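Excinuclease ABC, subunit A. (Deinococcus radiodurans, PDB 2VF7) binds DNA and ATP as a zinc-containing UvrA-family member of the ABC superfamily, and probably takes part in recognising damaged DNA for excision repair. Local coordinates at residues V589-M602 with Q726-K740. The protein carries 1 engineered substitution. Numbering follows the deposited sequence.
Sequences VDQKPIGRTPRSNM and QPATELSGGEAQRIK. With ADP (adenosine-5'-diphosphate), chain E.
The ABC signature motif, here Leu-731 to Gln-737 running into helix 733-743, meets the loop that leaves edge strand 585-589 chiefly through Ala-736 and Gln-737, alongside Pro-727 to Thr-729, Ile-739 and Lys-740. Lys-740, two turns into the helix, reaches that loop: its chain bends at chi4 (-96°), which brings NZ to Asp-590 OD2 at 3.2 Å, a salt bridge made from above the carboxylate plane in the conformer modelled here. NZ also gives a weak hydrogen bond to Pro-593 O. An alanine in place of Lys-740 would probably leave this conformer of Asp-590 without its charge partner and the carbonyl of Pro-593 less firmly tied to the helix. Ile-594 CG1 packs 3.6 Å from Ala-728 CB, with CG2 near Ala-736 and Ile-739. Met-602 crosses Ile-739 at about a right angle, CG to CD1. Further along, Pro-598 CB packs against Pro-727 CB (3.7 Å). Ala-728 N donates weakly to Ser-600 O at 3.1 Å. One water links Ile-594 N to Ala-728 O. Gln-726, its chain extended beyond CG, gives ADP O2' a nearly straight bond of 3.1 Å (175°). Mostly apolar packing, with weak or conformer-dependent polar links, thus joins the loop to a segment whose Gln-726 and Glu-730 belong to the ADP pocket.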
loop_
_atom_site.group_PDB
_atom_site.type_symbol
_atom_site.label_atom_id
_atom_site.label_comp_id
_atom_site.label_asym_id
_atom_site.label_seq_id
_atom_site.Cartn_x
_atom_site.Cartn_y
_atom_site.Cartn_z
ATOM N N VAL A 589 -38.342 -0.935 4.586
ATOM C CA VAL A 589 -37.304 -0.070 5.125
ATOM C C VAL A 589 -36.057 -0.893 5.436
ATOM O O VAL A 589 -36.007 -1.652 6.408
ATOM C CB VAL A 589 -37.801 0.741 6.349
ATOM C CG1 VAL A 589 -36.712 1.635 6.879
ATOM C CG2 VAL A 589 -39.010 1.583 5.961
ATOM N N ASP A 590 -35.063 -0.725 4.570
ATOM C CA ASP A 590 -33.775 -1.421 4.630
ATOM C C ASP A 590 -32.729 -0.678 5.461
ATOM O O ASP A 590 -32.883 0.503 5.788
ATOM C CB ASP A 590 -33.238 -1.646 3.199
ATOM C CG ASP A 590 -33.620 -0.499 2.210
ATOM O OD1 ASP A 590 -33.485 -0.701 0.978
ATOM O OD2 ASP A 590 -34.055 0.599 2.641
ATOM N N GLN A 591 -31.656 -1.390 5.788
ATOM C CA GLN A 591 -30.510 -0.828 6.516
ATOM C C GLN A 591 -29.512 -0.082 5.608
ATOM O O GLN A 591 -28.668 0.675 6.108
ATOM C CB GLN A 591 -29.780 -1.942 7.268
ATOM C CG GLN A 591 -29.352 -3.125 6.377
ATOM C CD GLN A 591 -30.526 -3.958 5.867
ATOM O OE1 GLN A 591 -30.568 -4.338 4.690
ATOM N NE2 GLN A 591 -31.483 -4.250 6.756
ATOM N N LYS A 592 -29.618 -0.319 4.293
ATOM C CA LYS A 592 -28.715 0.235 3.269
ATOM C C LYS A 592 -28.634 1.778 3.314
ATOM O O LYS A 592 -29.524 2.418 3.870
ATOM C CB LYS A 592 -29.127 -0.246 1.863
ATOM C CG LYS A 592 -29.716 -1.648 1.828
ATOM C CD LYS A 592 -29.156 -2.518 0.716
ATOM C CE LYS A 592 -27.799 -3.100 1.090
ATOM N NZ LYS A 592 -27.588 -4.458 0.479
ATOM N N PRO A 593 -27.561 2.369 2.742
ATOM C CA PRO A 593 -27.391 3.829 2.779
ATOM C C PRO A 593 -28.432 4.563 1.941
ATOM O O PRO A 593 -29.091 3.947 1.099
ATOM C CB PRO A 593 -25.998 4.042 2.173
ATOM C CG PRO A 593 -25.343 2.688 2.156
ATOM C CD PRO A 593 -26.439 1.702 2.054
ATOM N N ILE A 594 -28.568 5.872 2.147
ATOM C CA ILE A 594 -29.511 6.632 1.351
ATOM C C ILE A 594 -28.933 6.826 -0.051
ATOM O O ILE A 594 -29.678 6.755 -1.040
ATOM C CB ILE A 594 -29.980 7.949 2.029
ATOM C CG1 ILE A 594 -28.808 8.880 2.359
ATOM C CG2 ILE A 594 -30.831 7.637 3.261
ATOM C CD1 ILE A 594 -29.228 10.300 2.744
ATOM N N GLY A 595 -27.611 7.041 -0.124
ATOM C CA GLY A 595 -26.825 6.977 -1.368
ATOM C C GLY A 595 -25.434 6.408 -1.095
ATOM O O GLY A 595 -25.025 6.289 0.062
ATOM N N ARG A 596 -24.713 6.059 -2.161
ATOM C CA ARG A 596 -23.374 5.455 -2.065
ATOM C C ARG A 596 -22.204 6.457 -2.113
ATOM O O ARG A 596 -21.069 6.103 -1.781
ATOM C CB ARG A 596 -23.179 4.395 -3.161
ATOM C CG ARG A 596 -23.752 3.006 -2.841
ATOM C CD ARG A 596 -25.280 3.046 -2.708
ATOM N NE ARG A 596 -25.893 1.727 -2.551
ATOM C CZ ARG A 596 -27.102 1.517 -2.027
ATOM N NH1 ARG A 596 -27.827 2.547 -1.594
ATOM N NH2 ARG A 596 -27.578 0.274 -1.928
ATOM N N THR A 597 -22.495 7.690 -2.545
ATOM C CA THR A 597 -21.502 8.757 -2.708
ATOM C C THR A 597 -21.974 9.958 -1.910
ATOM O O THR A 597 -23.088 9.939 -1.393
ATOM C CB THR A 597 -21.311 9.158 -4.186
ATOM O OG1 THR A 597 -22.461 9.891 -4.635
ATOM C CG2 THR A 597 -21.094 7.928 -5.069
ATOM N N PRO A 598 -21.117 10.995 -1.771
ATOM C CA PRO A 598 -21.509 12.225 -1.053
ATOM C C PRO A 598 -22.488 13.199 -1.754
ATOM O O PRO A 598 -22.773 14.267 -1.187
ATOM C CB PRO A 598 -20.157 12.912 -0.779
ATOM C CG PRO A 598 -19.072 11.903 -1.162
ATOM C CD PRO A 598 -19.703 11.047 -2.204
ATOM N N ARG A 599 -22.983 12.866 -2.956
ATOM C CA ARG A 599 -24.083 13.631 -3.583
ATOM C C ARG A 599 -25.276 13.654 -2.655
ATOM O O ARG A 599 -25.952 14.674 -2.522
ATOM C CB ARG A 599 -24.659 12.912 -4.787
ATOM C CG ARG A 599 -23.895 12.909 -6.004
ATOM C CD ARG A 599 -24.792 13.340 -7.137
ATOM N NE ARG A 599 -24.619 14.771 -7.314
ATOM C CZ ARG A 599 -23.575 15.322 -7.917
ATOM N NH1 ARG A 599 -22.607 14.570 -8.421
ATOM N NH2 ARG A 599 -23.518 16.629 -8.022
ATOM N N SER A 600 -25.572 12.473 -2.101
ATOM C CA SER A 600 -26.764 12.220 -1.299
ATOM C C SER A 600 -26.685 12.861 0.072
ATOM O O SER A 600 -25.606 12.914 0.691
ATOM C CB SER A 600 -26.977 10.727 -1.129
ATOM O OG SER A 600 -27.175 10.091 -2.384
ATOM N N ASN A 601 -27.845 13.336 0.531
ATOM C CA ASN A 601 -28.006 13.866 1.873
ATOM C C ASN A 601 -29.495 13.883 2.293
ATOM O O ASN A 601 -30.380 13.623 1.472
ATOM C CB ASN A 601 -27.288 15.231 1.999
ATOM C CG ASN A 601 -27.689 16.240 0.915
ATOM O OD1 ASN A 601 -26.861 17.011 0.451
ATOM N ND2 ASN A 601 -28.950 16.245 0.527
ATOM N N MET A 602 -29.777 14.131 3.573
ATOM C CA MET A 602 -31.176 14.267 4.027
ATOM C C MET A 602 -31.934 15.262 3.165
ATOM O O MET A 602 -33.079 14.998 2.763
ATOM C CB MET A 602 -31.251 14.796 5.456
ATOM C CG MET A 602 -31.275 13.759 6.561
ATOM S SD MET A 602 -30.783 14.571 8.108
ATOM C CE MET A 602 -31.662 13.568 9.273
ATOM N N GLN A 726 -25.311 17.010 5.181
ATOM C CA GLN A 726 -24.279 16.058 5.634
ATOM C C GLN A 726 -24.258 14.894 4.659
ATOM O O GLN A 726 -25.299 14.285 4.437
ATOM C CB GLN A 726 -24.546 15.592 7.069
ATOM C CG GLN A 726 -23.380 14.826 7.660
ATOM C CD GLN A 726 -23.537 14.447 9.120
ATOM O OE1 GLN A 726 -24.393 14.972 9.850
ATOM N NE2 GLN A 726 -22.674 13.546 9.568
ATOM N N PRO A 727 -23.085 14.602 4.039
ATOM C CA PRO A 727 -23.028 13.569 3.004
ATOM C C PRO A 727 -23.400 12.208 3.572
ATOM O O PRO A 727 -23.134 11.953 4.737
ATOM C CB PRO A 727 -21.548 13.543 2.610
ATOM C CG PRO A 727 -21.008 14.816 3.044
ATOM C CD PRO A 727 -21.755 15.174 4.286
ATOM N N ALA A 728 -23.973 11.347 2.736
ATOM C CA ALA A 728 -24.455 10.024 3.126
ATOM C C ALA A 728 -23.337 9.054 3.489
ATOM O O ALA A 728 -23.543 8.072 4.202
ATOM C CB ALA A 728 -25.284 9.446 1.984
ATOM N N THR A 729 -22.145 9.312 2.973
ATOM C CA THR A 729 -21.021 8.431 3.243
ATOM C C THR A 729 -20.539 8.545 4.704
ATOM O O THR A 729 -19.798 7.677 5.180
ATOM C CB THR A 729 -19.878 8.663 2.217
ATOM O OG1 THR A 729 -19.684 10.070 2.031
ATOM C CG2 THR A 729 -20.243 8.027 0.871
ATOM N N GLU A 730 -20.981 9.604 5.402
ATOM C CA GLU A 730 -20.656 9.850 6.818
ATOM C C GLU A 730 -21.686 9.236 7.762
ATOM O O GLU A 730 -21.659 9.503 8.957
ATOM C CB GLU A 730 -20.626 11.372 7.079
ATOM C CG GLU A 730 -19.553 12.100 6.309
ATOM C CD GLU A 730 -19.368 13.536 6.717
ATOM O OE1 GLU A 730 -18.313 14.122 6.364
ATOM O OE2 GLU A 730 -20.266 14.105 7.379
ATOM N N LEU A 731 -22.631 8.457 7.234
ATOM C CA LEU A 731 -23.770 8.011 8.055
ATOM C C LEU A 731 -23.787 6.514 8.296
ATOM O O LEU A 731 -23.392 5.733 7.442
ATOM C CB LEU A 731 -25.110 8.472 7.480
ATOM C CG LEU A 731 -25.389 9.949 7.148
ATOM C CD1 LEU A 731 -26.833 10.116 6.765
ATOM C CD2 LEU A 731 -25.066 10.919 8.260
ATOM N N SER A 732 -24.252 6.131 9.471
ATOM C CA SER A 732 -24.252 4.740 9.905
ATOM C C SER A 732 -25.496 4.063 9.353
ATOM O O SER A 732 -26.293 4.694 8.666
ATOM C CB SER A 732 -24.279 4.682 11.423
ATOM O OG SER A 732 -25.295 5.541 11.925
ATOM N N GLY A 733 -25.683 2.788 9.658
ATOM C CA GLY A 733 -26.833 2.082 9.116
ATOM C C GLY A 733 -28.152 2.532 9.717
ATOM O O GLY A 733 -29.137 2.702 8.989
ATOM N N GLY A 734 -28.150 2.732 11.035
ATOM C CA GLY A 734 -29.308 3.170 11.797
ATOM C C GLY A 734 -29.759 4.605 11.560
ATOM O O GLY A 734 -30.964 4.893 11.662
ATOM N N GLU A 735 -28.805 5.496 11.263
ATOM C CA GLU A 735 -29.086 6.876 10.844
ATOM C C GLU A 735 -29.779 6.879 9.503
ATOM O O GLU A 735 -30.747 7.597 9.333
ATOM C CB GLU A 735 -27.814 7.722 10.773
ATOM C CG GLU A 735 -27.352 8.195 12.135
ATOM C CD GLU A 735 -25.908 8.712 12.206
ATOM O OE1 GLU A 735 -25.172 8.773 11.201
ATOM O OE2 GLU A 735 -25.501 9.085 13.319
ATOM N N ALA A 736 -29.304 6.060 8.560
ATOM C CA ALA A 736 -29.954 5.953 7.239
ATOM C C ALA A 736 -31.326 5.288 7.270
ATOM O O ALA A 736 -32.225 5.675 6.509
ATOM C CB ALA A 736 -29.061 5.241 6.258
ATOM N N GLN A 737 -31.481 4.275 8.116
ATOM C CA GLN A 737 -32.773 3.598 8.284
ATOM C C GLN A 737 -33.861 4.567 8.769
ATOM O O GLN A 737 -34.969 4.591 8.232
ATOM C CB GLN A 737 -32.652 2.403 9.245
ATOM C CG GLN A 737 -33.949 1.577 9.360
ATOM C CD GLN A 737 -33.736 0.109 9.764
ATOM O OE1 GLN A 737 -32.630 -0.302 10.144
ATOM N NE2 GLN A 737 -34.807 -0.695 9.652
ATOM N N ARG A 738 -33.524 5.362 9.782
ATOM C CA ARG A 738 -34.437 6.336 10.369
ATOM C C ARG A 738 -34.779 7.509 9.440
ATOM O O ARG A 738 -35.834 8.082 9.572
ATOM C CB ARG A 738 -33.885 6.847 11.703
ATOM C CG ARG A 738 -33.910 5.826 12.837
ATOM C CD ARG A 738 -33.363 6.413 14.124
ATOM N NE ARG A 738 -31.894 6.385 14.195
ATOM C CZ ARG A 738 -31.153 7.151 15.008
ATOM N NH1 ARG A 738 -31.726 8.041 15.826
ATOM N NH2 ARG A 738 -29.829 7.026 15.017
ATOM N N ILE A 739 -33.887 7.869 8.522
ATOM C CA ILE A 739 -34.167 8.908 7.511
ATOM C C ILE A 739 -35.243 8.406 6.532
ATOM O O ILE A 739 -36.177 9.140 6.187
ATOM C CB ILE A 739 -32.874 9.321 6.734
ATOM C CG1 ILE A 739 -31.762 9.755 7.697
ATOM C CG2 ILE A 739 -33.134 10.417 5.709
ATOM C CD1 ILE A 739 -30.493 10.235 7.000
ATOM N N LYS A 740 -35.103 7.145 6.112
ATOM C CA LYS A 740 -36.025 6.499 5.180
ATOM C C LYS A 740 -37.391 6.352 5.802
ATOM O O LYS A 740 -38.406 6.511 5.129
ATOM C CB LYS A 740 -35.526 5.106 4.803
ATOM C CG LYS A 740 -34.309 5.065 3.891
ATOM C CD LYS A 740 -33.727 3.678 3.966
ATOM C CE LYS A 740 -32.332 3.639 3.451
ATOM N NZ LYS A 740 -32.317 3.226 2.036
HETATM P PB ADP E . -22.078 7.617 18.237
HETATM O O1B ADP E . -22.442 7.493 19.689
HETATM O O2B ADP E . -23.263 7.632 17.317
HETATM O O3B ADP E . -21.026 6.606 17.820
HETATM P PA ADP E . -20.909 9.582 16.628
HETATM O O1A ADP E . -21.479 8.675 15.535
HETATM O O2A ADP E . -19.435 9.815 16.676
HETATM O O3A ADP E . -21.403 9.079 18.069
HETATM O "O5'" ADP E . -21.572 11.030 16.400
HETATM C "C5'" ADP E . -21.040 12.262 16.893
HETATM C "C4'" ADP E . -20.978 13.252 15.741
HETATM O "O4'" ADP E . -19.966 12.814 14.826
HETATM C "C3'" ADP E . -22.261 13.379 14.921
HETATM O "O3'" ADP E . -22.505 14.761 14.558
HETATM C "C2'" ADP E . -21.951 12.526 13.699
HETATM O "O2'" ADP E . -22.736 12.853 12.556
HETATM C "C1'" ADP E . -20.464 12.786 13.492
HETATM N N9 ADP E . -19.769 11.708 12.762
HETATM C C8 ADP E . -19.653 10.430 13.180
HETATM N N7 ADP E . -18.976 9.661 12.306
HETATM C C5 ADP E . -18.636 10.481 11.293
HETATM C C6 ADP E . -17.866 10.323 10.047
HETATM N N6 ADP E . -17.363 9.107 9.705
HETATM N N1 ADP E . -17.716 11.408 9.269
HETATM C C2 ADP E . -18.218 12.622 9.594
HETATM N N3 ADP E . -18.914 12.841 10.716
HETATM C C4 ADP E . -19.146 11.825 11.596
HETATM O O HOH W 1 -26.307 6.900 4.135
HETATM O O HOH W 2 -27.540 14.372 5.617
#